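Local structure of apoptosis regulator Bcl-2 homolog (Fowlpox virus, 5TZP) at residues Q24-E29 with F97-S102. The protein inhibits apoptosis of the infected host cell by sequestering and inactivating several proapoptotic Bcl-2 proteins, including BAX and BAK1. Sequence-based numbering, arbitrary orientation. Where two conformers were deposited one is given.
With SO4 (sulfate ion), chain O; EDO (1,2-ethanediol), chain C.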
ATOM      1  N   GLN A  24      -2.080   8.421   0.043  1.00 10.12           N
ATOM      2  CA  GLN A  24      -3.363   8.875  -0.500  1.00  9.88           C
ATOM      3  C   GLN A  24      -3.203   9.468  -1.890  1.00 10.22           C
ATOM      4  O   GLN A  24      -3.995   9.180  -2.790  1.00 10.76           O
ATOM      5  CB  GLN A  24      -4.023   9.857   0.450  1.00 11.04           C
ATOM      6  CG  GLN A  24      -5.492  10.107   0.096  1.00 12.41           C
ATOM      7  CD  GLN A  24      -6.288  10.787   1.137  1.00 16.79           C
ATOM      8  OE1 GLN A  24      -5.755  11.254   2.131  1.00 20.98           O
ATOM      9  NE2 GLN A  24      -7.559  10.958   0.896  1.00 17.41           N
ATOM     10  N   ASN A  25      -2.124  10.240  -2.144  1.00 10.98           N
ATOM     11  CA  ASN A  25      -1.900  10.739  -3.510  1.00 11.90           C
ATOM     12  C   ASN A  25      -1.698   9.586  -4.485  1.00 10.70           C
ATOM     13  O   ASN A  25      -2.214   9.664  -5.607  1.00 11.05           O
ATOM     14  CB  ASN A  25      -0.778  11.763  -3.530  1.00 11.40           C
ATOM     15  CG  ASN A  25      -1.307  13.111  -3.203  1.00 14.60           C
ATOM     16  OD1 ASN A  25      -2.037  13.682  -3.978  1.00 14.66           O
ATOM     17  ND2 ASN A  25      -0.913  13.645  -2.061  1.00 15.57           N
ATOM     18  N   TYR A  26      -0.953   8.525  -4.123  1.00 10.18           N
ATOM     19  CA  TYR A  26      -0.792   7.391  -5.036  1.00  9.73           C
ATOM     20  C   TYR A  26      -2.153   6.764  -5.335  1.00  9.65           C
ATOM     21  O   TYR A  26      -2.488   6.485  -6.492  1.00  9.98           O
ATOM     22  CB  TYR A  26       0.225   6.367  -4.513  1.00 10.67           C
ATOM     23  CG  TYR A  26       0.247   5.172  -5.425  1.00 10.07           C
ATOM     24  CD1 TYR A  26       0.681   5.292  -6.715  1.00 12.15           C
ATOM     25  CD2 TYR A  26      -0.339   4.015  -5.054  1.00 12.84           C
ATOM     26  CE1 TYR A  26       0.592   4.212  -7.633  1.00 11.73           C
ATOM     27  CE2 TYR A  26      -0.447   2.962  -5.967  1.00 11.00           C
ATOM     28  CZ  TYR A  26      -0.005   3.101  -7.201  1.00 11.00           C
ATOM     29  OH  TYR A  26      -0.153   2.080  -8.130  1.00 14.81           O
ATOM     30  N   ILE A  27      -2.972   6.529  -4.306  1.00  8.66           N
ATOM     31  CA  ILE A  27      -4.257   5.870  -4.529  1.00  9.58           C
ATOM     32  C   ILE A  27      -5.137   6.759  -5.405  1.00 10.66           C
ATOM     33  O   ILE A  27      -5.826   6.280  -6.326  1.00 10.45           O
ATOM     34  CB  ILE A  27      -4.912   5.509  -3.196  1.00  9.46           C
ATOM     35  CG1 ILE A  27      -4.100   4.386  -2.553  1.00 11.28           C
ATOM     36  CG2 ILE A  27      -6.347   5.036  -3.415  1.00 12.96           C
ATOM     37  CD1 ILE A  27      -4.546   3.961  -1.175  1.00 14.16           C
ATOM     38  N   ILE A  28      -5.103   8.080  -5.211  1.00 10.78           N
ATOM     39  CA  ILE A  28      -5.829   9.001  -6.106  1.00 10.77           C
ATOM     40  C   ILE A  28      -5.328   8.867  -7.547  1.00 11.28           C
ATOM     41  O   ILE A  28      -6.142   8.805  -8.477  1.00 11.95           O
ATOM     42  CB  ILE A  28      -5.708  10.420  -5.552  1.00 12.37           C
ATOM     43  CG1 ILE A  28      -6.528  10.549  -4.252  1.00 12.20           C
ATOM     44  CG2 ILE A  28      -6.229  11.403  -6.628  1.00 13.01           C
ATOM     45  CD1 ILE A  28      -6.177  11.787  -3.517  1.00 16.44           C
ATOM     46  N   GLU A  29      -4.020   8.846  -7.748  1.00 10.46           N
ATOM     47  CA  GLU A  29      -3.490   8.698  -9.098  1.00 10.71           C
ATOM     48  C   GLU A  29      -3.956   7.385  -9.741  1.00 10.19           C
ATOM     49  O   GLU A  29      -4.371   7.339 -10.915  1.00 11.15           O
ATOM     50  CB  GLU A  29      -1.972   8.845  -9.130  1.00 10.84           C
ATOM     51  CG  GLU A  29      -1.417   8.577 -10.567  1.00 12.96           C
ATOM     52  CD  GLU A  29      -0.053   9.044 -10.832  1.00 13.07           C
ATOM     53  OE1 GLU A  29       0.418   8.730 -11.944  1.00 14.70           O
ATOM     54  OE2 GLU A  29       0.554   9.824 -10.062  1.00 14.85           O
ATOM     55  N   PHE A  97      -1.993  -3.538  -3.364  1.00  8.26           N
ATOM     56  CA  PHE A  97      -3.247  -4.263  -3.152  1.00  7.45           C
ATOM     57  C   PHE A  97      -4.377  -3.285  -2.856  1.00  7.80           C
ATOM     58  O   PHE A  97      -5.463  -3.412  -3.407  1.00  8.34           O
ATOM     59  CB  PHE A  97      -3.082  -5.269  -2.041  1.00  7.79           C
ATOM     60  CG  PHE A  97      -4.392  -5.933  -1.739  1.00  8.65           C
ATOM     61  CD1 PHE A  97      -4.823  -7.019  -2.506  1.00 10.23           C
ATOM     62  CD2 PHE A  97      -5.190  -5.510  -0.717  1.00  8.74           C
ATOM     63  CE1 PHE A  97      -6.081  -7.599  -2.256  1.00 12.11           C
ATOM     64  CE2 PHE A  97      -6.439  -6.112  -0.455  1.00 10.29           C
ATOM     65  CZ  PHE A  97      -6.888  -7.126  -1.235  1.00 10.89           C
ATOM     66  N   CYS A  98      -4.153  -2.373  -1.933  1.00  7.72           N
ATOM     67  CA  CYS A  98      -5.205  -1.469  -1.503  1.00  8.91           C
ATOM     68  C   CYS A  98      -5.586  -0.498  -2.604  1.00  8.24           C
ATOM     69  O   CYS A  98      -6.792  -0.150  -2.702  1.00  9.63           O
ATOM     70  CB  CYS A  98      -4.816  -0.720  -0.236  1.00 10.30           C
ATOM     71  SG  CYS A  98      -4.892  -1.737   1.261  1.00 10.25           S
ATOM     72  N   ALA A  99      -4.643  -0.010  -3.422  1.00  8.37           N
ATOM     73  CA  ALA A  99      -5.000   0.788  -4.592  1.00  9.12           C
ATOM     74  C   ALA A  99      -5.871  -0.017  -5.545  1.00  7.84           C
ATOM     75  O   ALA A  99      -6.918   0.457  -6.021  1.00  9.86           O
ATOM     76  CB  ALA A  99      -3.754   1.315  -5.288  1.00  8.65           C
ATOM     77  N   TYR A 100      -5.434  -1.235  -5.868  1.00  8.34           N
ATOM     78  CA  TYR A 100      -6.173  -2.102  -6.763  1.00  7.79           C
ATOM     79  C   TYR A 100      -7.593  -2.330  -6.240  1.00  9.15           C
ATOM     80  O   TYR A 100      -8.593  -2.226  -6.986  1.00  9.89           O
ATOM     81  CB  TYR A 100      -5.391  -3.418  -6.874  1.00  8.50           C
ATOM     82  CG  TYR A 100      -5.907  -4.383  -7.895  1.00  8.53           C
ATOM     83  CD1 TYR A 100      -5.613  -4.239  -9.257  1.00 10.77           C
ATOM     84  CD2 TYR A 100      -6.812  -5.387  -7.574  1.00 10.10           C
ATOM     85  CE1 TYR A 100      -6.122  -5.049 -10.206  1.00 11.21           C
ATOM     86  CE2 TYR A 100      -7.340  -6.245  -8.539  1.00 10.75           C
ATOM     87  CZ  TYR A 100      -6.970  -6.061  -9.851  1.00  9.88           C
ATOM     88  OH  TYR A 100      -7.511  -6.883 -10.818  1.00 12.38           O
ATOM     89  N   TYR A 101      -7.698  -2.627  -4.941  1.00  8.60           N
ATOM     90  CA  TYR A 101      -8.956  -2.843  -4.247  1.00  8.90           C
ATOM     91  C   TYR A 101      -9.844  -1.609  -4.346  1.00  8.43           C
ATOM     92  O   TYR A 101     -11.050  -1.728  -4.657  1.00  9.99           O
ATOM     93  CB  TYR A 101      -8.625  -3.238  -2.786  1.00  9.71           C
ATOM     94  CG  TYR A 101      -9.799  -3.263  -1.844  1.00  9.38           C
ATOM     95  CD1 TYR A 101     -10.692  -4.301  -1.840  1.00 10.72           C
ATOM     96  CD2 TYR A 101     -10.051  -2.235  -0.989  1.00 12.35           C
ATOM     97  CE1 TYR A 101     -11.759  -4.324  -0.973  1.00 11.17           C
ATOM     98  CE2 TYR A 101     -11.124  -2.243  -0.127  1.00 10.97           C
ATOM     99  CZ  TYR A 101     -11.953  -3.312  -0.145  1.00 10.20           C
ATOM    100  OH  TYR A 101     -13.049  -3.327   0.716  1.00 11.86           O
ATOM    101  N   SER A 102      -9.281  -0.449  -4.020  1.00  8.84           N
ATOM    102  CA  SER A 102     -10.058   0.810  -4.028  0.50  7.81           C
ATOM    103  C   SER A 102     -10.770   1.014  -5.351  1.00 10.09           C
ATOM    104  O   SER A 102     -11.961   1.391  -5.395  1.00  9.85           O
ATOM    105  CB  SER A 102      -9.093   1.964  -3.772  0.50 12.45           C
ATOM    106  OG  SER A 102      -9.640   3.288  -3.868  0.50 15.69           O
TER
HETATM  107  S   SO4 O 213     -10.615  12.305   2.614  0.70 56.77           S
HETATM  108  O1  SO4 O 213     -11.869  11.608   2.234  0.70 39.81           O
HETATM  109  O2  SO4 O 213     -10.893  13.740   2.942  0.70 40.89           O
HETATM  110  O3  SO4 O 213      -9.762  12.177   1.449  0.70 42.01           O
HETATM  111  O4  SO4 O 213      -9.979  11.677   3.789  0.70 42.71           O
HETATM  112  C1  EDO C 201     -13.734  -3.047   4.322  1.00 18.04           C
HETATM  113  O1  EDO C 201     -12.985  -3.798   3.386  1.00 15.89           O
HETATM  114  C2  EDO C 201     -15.169  -3.409   4.391  1.00 18.39           C
HETATM  115  O2  EDO C 201     -15.108  -4.710   5.066  1.00 20.18           O
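Ile27 and Ala99 bring the backbones of 24-29 and 97-102 nearest, CA to CA 5.1 Å, where the two short helical axes pass 9.4 Å apart at a signed crossing angle of -43°. The close approach falls at a small residue, consistent with alanine letting the backbones come near: the CA–CB bond of Ala99 points at the other helix, and its methyl sits between two side chains, with Tyr26 CE2 3.8 Å and Ile27 CG1 4.1 Å from Ala99 CB. The methyl approaches the Tyr26 ring obliquely, touching it at CE2, the carbon next to the one that bears the hydroxyl. The two branches of Ile27 divide between Ala99 and Ser102, nearly one helical turn apart. With chi1 at -70°, CG1 lies anti to the carbonyl carbon and meets Ala99, while CG2, anti to the backbone N, ends 3.8 Å from Ser102 OG. That buried hydroxyl is hydrogen-bonded to the carbonyl O of Tyr113, and its meeting with the CG2 methyl is a van der Waals contact. No hydrogen bond joins the segments, and all four touching residues are buried. Helix 14-32 thus packs on helix 88-105 within the all-helical Bcl-2 fold, and Ala99 of the BH1 motif meets it while Phe97, two residues earlier and so on a different side of the helix, packs on an apolar side chain of the bound Bik BH3 peptide.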